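Local structure of negative regulator of ofd1 (Schizosaccharomyces pombe, 3QTM) at residues A128-V133 with E160-Y165; V135-H140 with Q153-Y158. The protein is required for correct translation termination, directly inhibits ofd1 and promotes stability of the N-terminal transcription factor domain of sre1, probably by limiting its ofd1-accelerated degradation. All coordinates share one frame; numbering follows the deposited sequence.

Overall arrangement
Interactions 1 and 2 join the same two antiparallel helices, 119-142 and 151-170, at successive levels of one hairpin. Interaction 2 lies nearer the turn, nested within the loop closed by interaction 1; it is partly buried, about 18 Å from its centre to the centre of the chain, against about 12 Å for the more deeply buried interaction 1. The chemistry follows: interaction 1 rests on tyrosine rings, lysine methylenes, a small alanine and a water between two hydroxyls, whereas interaction 2 is mainly aliphatic, leucine and valine with one tyrosine ring. Tyr-158 links them, packing its side chain against Lys-132 and Val-133 of the segment 128-133.

Interaction 1 (A128-V133 with E160-Y165); sequences AYLEKV and EKAIQY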
# COMPACT_ATOMS: atom_id res chain seq x y z
N ALA A 128 10.09 -5.35 0.63
CA ALA A 128 11.47 -4.90 0.65
C ALA A 128 11.90 -4.27 -0.67
O ALA A 128 12.63 -3.28 -0.67
CB ALA A 128 12.42 -6.02 1.05
N TYR A 129 11.45 -4.84 -1.80
CA TYR A 129 11.79 -4.27 -3.10
C TYR A 129 11.18 -2.88 -3.24
O TYR A 129 11.79 -1.97 -3.81
CB TYR A 129 11.30 -5.16 -4.27
CG TYR A 129 12.07 -6.45 -4.47
CD1 TYR A 129 13.46 -6.46 -4.51
CD2 TYR A 129 11.40 -7.65 -4.66
CE1 TYR A 129 14.17 -7.65 -4.70
CE2 TYR A 129 12.09 -8.84 -4.85
CZ TYR A 129 13.47 -8.83 -4.86
OH TYR A 129 14.13 -10.01 -5.06
N LEU A 130 9.96 -2.71 -2.74
CA LEU A 130 9.31 -1.39 -2.82
C LEU A 130 10.00 -0.38 -1.91
O LEU A 130 10.13 0.79 -2.28
CB LEU A 130 7.81 -1.46 -2.53
CG LEU A 130 6.95 -2.12 -3.62
CD1 LEU A 130 5.49 -2.21 -3.17
CD2 LEU A 130 7.06 -1.38 -4.96
N GLU A 131 10.46 -0.81 -0.73
CA GLU A 131 11.16 0.14 0.15
C GLU A 131 12.49 0.54 -0.49
O GLU A 131 12.93 1.67 -0.34
CB GLU A 131 11.40 -0.40 1.56
CG GLU A 131 10.13 -0.57 2.36
CD GLU A 131 9.39 0.75 2.58
OE1 GLU A 131 10.01 1.83 2.47
OE2 GLU A 131 8.17 0.70 2.88
N LYS A 132 13.10 -0.40 -1.21
CA LYS A 132 14.31 -0.10 -1.96
C LYS A 132 14.04 1.01 -3.01
O LYS A 132 14.82 1.96 -3.14
CB LYS A 132 14.84 -1.37 -2.64
CG LYS A 132 16.12 -1.18 -3.45
CD LYS A 132 17.32 -0.87 -2.56
CE LYS A 132 18.64 -0.92 -3.35
NZ LYS A 132 19.81 -0.40 -2.56
N VAL A 133 12.92 0.90 -3.72
CA VAL A 133 12.54 1.88 -4.73
C VAL A 133 12.46 3.29 -4.13
O VAL A 133 12.99 4.26 -4.68
CB VAL A 133 11.18 1.54 -5.36
CG1 VAL A 133 10.59 2.75 -6.06
CG2 VAL A 133 11.29 0.33 -6.31
N GLU A 160 9.77 -4.05 -11.08
CA GLU A 160 9.42 -5.28 -11.77
C GLU A 160 9.49 -6.50 -10.84
O GLU A 160 8.63 -7.38 -10.88
CB GLU A 160 10.34 -5.46 -12.99
CG GLU A 160 10.13 -6.74 -13.77
CD GLU A 160 11.20 -6.96 -14.83
OE1 GLU A 160 10.88 -7.53 -15.90
OE2 GLU A 160 12.36 -6.56 -14.60
N LYS A 161 10.51 -6.54 -9.99
CA LYS A 161 10.62 -7.62 -9.01
C LYS A 161 9.48 -7.58 -8.01
O LYS A 161 8.96 -8.62 -7.61
CB LYS A 161 11.97 -7.62 -8.29
CG LYS A 161 13.12 -8.16 -9.15
CD LYS A 161 14.23 -8.73 -8.28
CE LYS A 161 15.47 -9.10 -9.10
NZ LYS A 161 16.33 -7.91 -9.38
N ALA A 162 9.08 -6.38 -7.60
CA ALA A 162 7.96 -6.27 -6.66
C ALA A 162 6.70 -6.87 -7.30
O ALA A 162 6.02 -7.70 -6.70
CB ALA A 162 7.73 -4.81 -6.28
N ILE A 163 6.40 -6.42 -8.52
CA ILE A 163 5.22 -6.90 -9.23
C ILE A 163 5.25 -8.41 -9.43
O ILE A 163 4.23 -9.07 -9.35
CB ILE A 163 5.10 -6.20 -10.60
CG1 ILE A 163 4.85 -4.71 -10.41
CG2 ILE A 163 3.97 -6.84 -11.45
CD1 ILE A 163 5.00 -3.90 -11.67
N GLN A 164 6.43 -8.96 -9.68
CA GLN A 164 6.58 -10.40 -9.85
C GLN A 164 6.05 -11.16 -8.62
O GLN A 164 5.39 -12.19 -8.75
CB GLN A 164 8.04 -10.76 -10.15
CG GLN A 164 8.34 -12.26 -10.13
CD GLN A 164 9.83 -12.57 -10.22
OE1 GLN A 164 10.67 -11.69 -10.42
NE2 GLN A 164 10.17 -13.84 -10.06
N TYR A 165 6.32 -10.66 -7.42
CA TYR A 165 5.86 -11.37 -6.24
C TYR A 165 4.47 -10.96 -5.76
O TYR A 165 3.79 -11.73 -5.10
CB TYR A 165 6.90 -11.33 -5.13
CG TYR A 165 8.16 -12.03 -5.56
CD1 TYR A 165 8.23 -13.42 -5.61
CD2 TYR A 165 9.27 -11.30 -5.97
CE1 TYR A 165 9.38 -14.06 -6.03
CE2 TYR A 165 10.43 -11.93 -6.40
CZ TYR A 165 10.47 -13.31 -6.43
OH TYR A 165 11.61 -13.92 -6.85
O HOH W 1 13.98 -12.29 -6.73
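Tyr-129 and Lys-161 each hold CG anti to their own carbonyl carbon (chi1 -72° for the tyrosine), and with these torsions the tyrosine ring reaches across to the opposite helix and lies against the lysine's aliphatic stem. Lys-161 CB stands over one face of the ring, 3.7 Å from the centroid of the Tyr-129 ring and only 14° off the ring normal, a CH-pi contact. Farther along the same chain, Lys-161 CD lies 3.5 Å from Tyr-129 OH. Lysine suits this margin because its methylenes cover the aromatic ring while its ammonium end leads away from the contact. Tyr-165 meets the ring at its edge, with its CE2 3.8 Å from Tyr-129 CE2, and the two side chains cross obliquely. Their hydroxyls share a water, 2.8 Å from Tyr-129 OH and 2.9 Å from Tyr-165 OH, and Gln-109 NE2 gives the Tyr-129 hydroxyl a further hydrogen bond, so this buried polar end is well satisfied. Nearer the backbones, Ala-162 leaves room for close approach: its CB is 4.1 Å from Tyr-129 CB and 3.7 Å from Leu-130 CD2. That small side chain sits where the backbones come nearest, Tyr-129 CA lying 5.6 Å from Ala-162 CA. An alanine in place of Tyr-129 would probably open a gap beside Lys-161 CB and Tyr-165, and leave the bridging water and Gln-109 without their shared hydroxyl partner. Phe-122 packs edge-to-face with Tyr-165, while Leu-188 and Leu-191 of helix 188-197 pack on Leu-130. The small alanine facing the large tyrosine is a local fit; the segment axes run antiparallel at 157°, a pairing consistent with the helical hairpins of a tetratricopeptide-repeat-type fold.

Interaction 2 (V135-H140 with Q153-Y158); sequences VLVWRH and QLVNPY
Leu-136 faces Val-155 across two nearly antiparallel helical segments, whose axes run at 173° to each other and come within 9.8 Å, with 6.8 Å between Leu-136 CA and Val-155 CA. Leu-136 is the centre of the contact and uses two parts of its side chain. Its CB packs 3.7 Å from Val-155 CG1, while its CD1 methyl reaches the Tyr-158 ring, 3.7 Å from CE2 of that tyrosine, the two side chains crossing at about a right angle. Val-155 holds CG1 anti to its carbonyl carbon (chi1 -51°), which aims this methyl at Leu-136; the same methyl grazes Val-137, with Val-155 CG1 4.3 Å from Val-137 CG2. Branched and compact, valine fills the interval between the backbones without a long chain to fold away. One turn beyond Leu-136, His-140 CB rests 3.9 Å from Leu-154 CD1, so the histidine joins this apolar layer through its methylene. The segment 153-158 is kinked where the nitrogens of Pro-157 and Tyr-158 lack bonds to the preceding turn; proline has no N-H, so its own bond is necessarily missing. The guanidinium of Arg-139 is held instead in salt bridges with Glu-98 and Glu-143. With no hydrogen bond or salt bridge between the two segments, no polar bond fixes their pairing, which would therefore rest on apolar burial and shape fit.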
# COMPACT_ATOMS: atom_id res chain seq x y z
N VAL A 135 13.91 4.45 -1.41
CA VAL A 135 15.22 4.97 -1.04
C VAL A 135 16.04 5.37 -2.29
O VAL A 135 16.76 6.37 -2.27
CB VAL A 135 16.00 4.00 -0.12
CG1 VAL A 135 17.45 4.40 -0.05
CG2 VAL A 135 15.38 4.00 1.29
N LEU A 136 15.91 4.60 -3.37
CA LEU A 136 16.61 4.93 -4.62
C LEU A 136 16.15 6.28 -5.18
O LEU A 136 16.97 7.07 -5.63
CB LEU A 136 16.48 3.81 -5.67
CG LEU A 136 17.37 2.57 -5.46
CD1 LEU A 136 17.06 1.43 -6.45
CD2 LEU A 136 18.85 2.93 -5.53
N VAL A 137 14.85 6.55 -5.11
CA VAL A 137 14.31 7.85 -5.54
C VAL A 137 14.93 8.98 -4.71
O VAL A 137 15.35 10.00 -5.27
CB VAL A 137 12.78 7.90 -5.44
CG1 VAL A 137 12.27 9.29 -5.82
CG2 VAL A 137 12.14 6.84 -6.34
N TRP A 138 15.00 8.79 -3.40
CA TRP A 138 15.68 9.75 -2.54
C TRP A 138 17.15 9.91 -2.94
O TRP A 138 17.67 11.02 -2.98
CB TRP A 138 15.61 9.34 -1.05
CG TRP A 138 16.16 10.42 -0.13
CD1 TRP A 138 15.46 11.45 0.45
CD2 TRP A 138 17.53 10.59 0.29
NE1 TRP A 138 16.30 12.23 1.20
CE2 TRP A 138 17.57 11.73 1.12
CE3 TRP A 138 18.71 9.88 0.06
CZ2 TRP A 138 18.75 12.19 1.71
CZ3 TRP A 138 19.89 10.34 0.64
CH2 TRP A 138 19.90 11.48 1.46
N ARG A 139 17.83 8.80 -3.23
CA ARG A 139 19.24 8.88 -3.58
C ARG A 139 19.44 9.65 -4.90
O ARG A 139 20.34 10.48 -5.03
CB ARG A 139 19.89 7.50 -3.60
CG ARG A 139 20.01 6.84 -2.21
CD ARG A 139 20.63 5.43 -2.26
NE ARG A 139 21.88 5.42 -3.01
CZ ARG A 139 22.44 4.34 -3.55
NH1 ARG A 139 21.86 3.15 -3.45
NH2 ARG A 139 23.57 4.46 -4.21
N HIS A 140 18.57 9.38 -5.87
CA HIS A 140 18.60 10.09 -7.14
C HIS A 140 18.53 11.61 -6.92
O HIS A 140 19.26 12.36 -7.55
CB HIS A 140 17.44 9.65 -8.01
CG HIS A 140 17.37 10.37 -9.32
ND1 HIS A 140 16.59 11.49 -9.51
CD2 HIS A 140 18.00 10.14 -10.49
CE1 HIS A 140 16.73 11.91 -10.76
NE2 HIS A 140 17.58 11.11 -11.37
N GLN A 153 15.24 4.28 -15.01
CA GLN A 153 16.32 3.35 -15.25
C GLN A 153 16.74 2.74 -13.90
O GLN A 153 16.91 1.52 -13.78
CB GLN A 153 17.50 4.09 -15.90
CG GLN A 153 18.68 3.21 -16.22
CD GLN A 153 18.38 2.18 -17.31
OE1 GLN A 153 17.43 2.35 -18.09
NE2 GLN A 153 19.18 1.13 -17.37
N LEU A 154 16.89 3.60 -12.90
CA LEU A 154 17.33 3.20 -11.56
C LEU A 154 16.41 2.21 -10.88
O LEU A 154 16.88 1.22 -10.31
CB LEU A 154 17.40 4.44 -10.66
CG LEU A 154 18.73 5.05 -10.29
CD1 LEU A 154 18.50 6.05 -9.15
CD2 LEU A 154 19.71 3.98 -9.87
N VAL A 155 15.11 2.47 -10.91
CA VAL A 155 14.15 1.72 -10.09
C VAL A 155 13.30 0.64 -10.80
O VAL A 155 12.74 -0.24 -10.15
CB VAL A 155 13.22 2.67 -9.28
CG1 VAL A 155 14.06 3.71 -8.51
CG2 VAL A 155 12.24 3.37 -10.18
N ASN A 156 13.21 0.70 -12.13
CA ASN A 156 12.39 -0.27 -12.86
C ASN A 156 12.65 -1.74 -12.50
O ASN A 156 11.70 -2.52 -12.39
CB ASN A 156 12.50 -0.07 -14.37
CG ASN A 156 11.56 1.01 -14.89
OD1 ASN A 156 11.75 1.53 -16.00
ND2 ASN A 156 10.56 1.37 -14.10
N PRO A 157 13.93 -2.13 -12.34
CA PRO A 157 14.24 -3.51 -11.96
C PRO A 157 13.61 -3.92 -10.62
O PRO A 157 13.17 -5.06 -10.50
CB PRO A 157 15.76 -3.52 -11.86
CG PRO A 157 16.19 -2.43 -12.80
CD PRO A 157 15.17 -1.36 -12.61
N TYR A 158 13.59 -3.01 -9.65
CA TYR A 158 12.95 -3.29 -8.36
C TYR A 158 11.43 -3.26 -8.44
O TYR A 158 10.74 -4.09 -7.83
CB TYR A 158 13.46 -2.34 -7.28
CG TYR A 158 14.92 -2.59 -6.98
CD1 TYR A 158 15.30 -3.57 -6.08
CD2 TYR A 158 15.92 -1.88 -7.65
CE1 TYR A 158 16.66 -3.82 -5.81
CE2 TYR A 158 17.27 -2.13 -7.40
CZ TYR A 158 17.63 -3.10 -6.48
OH TYR A 158 18.96 -3.36 -6.22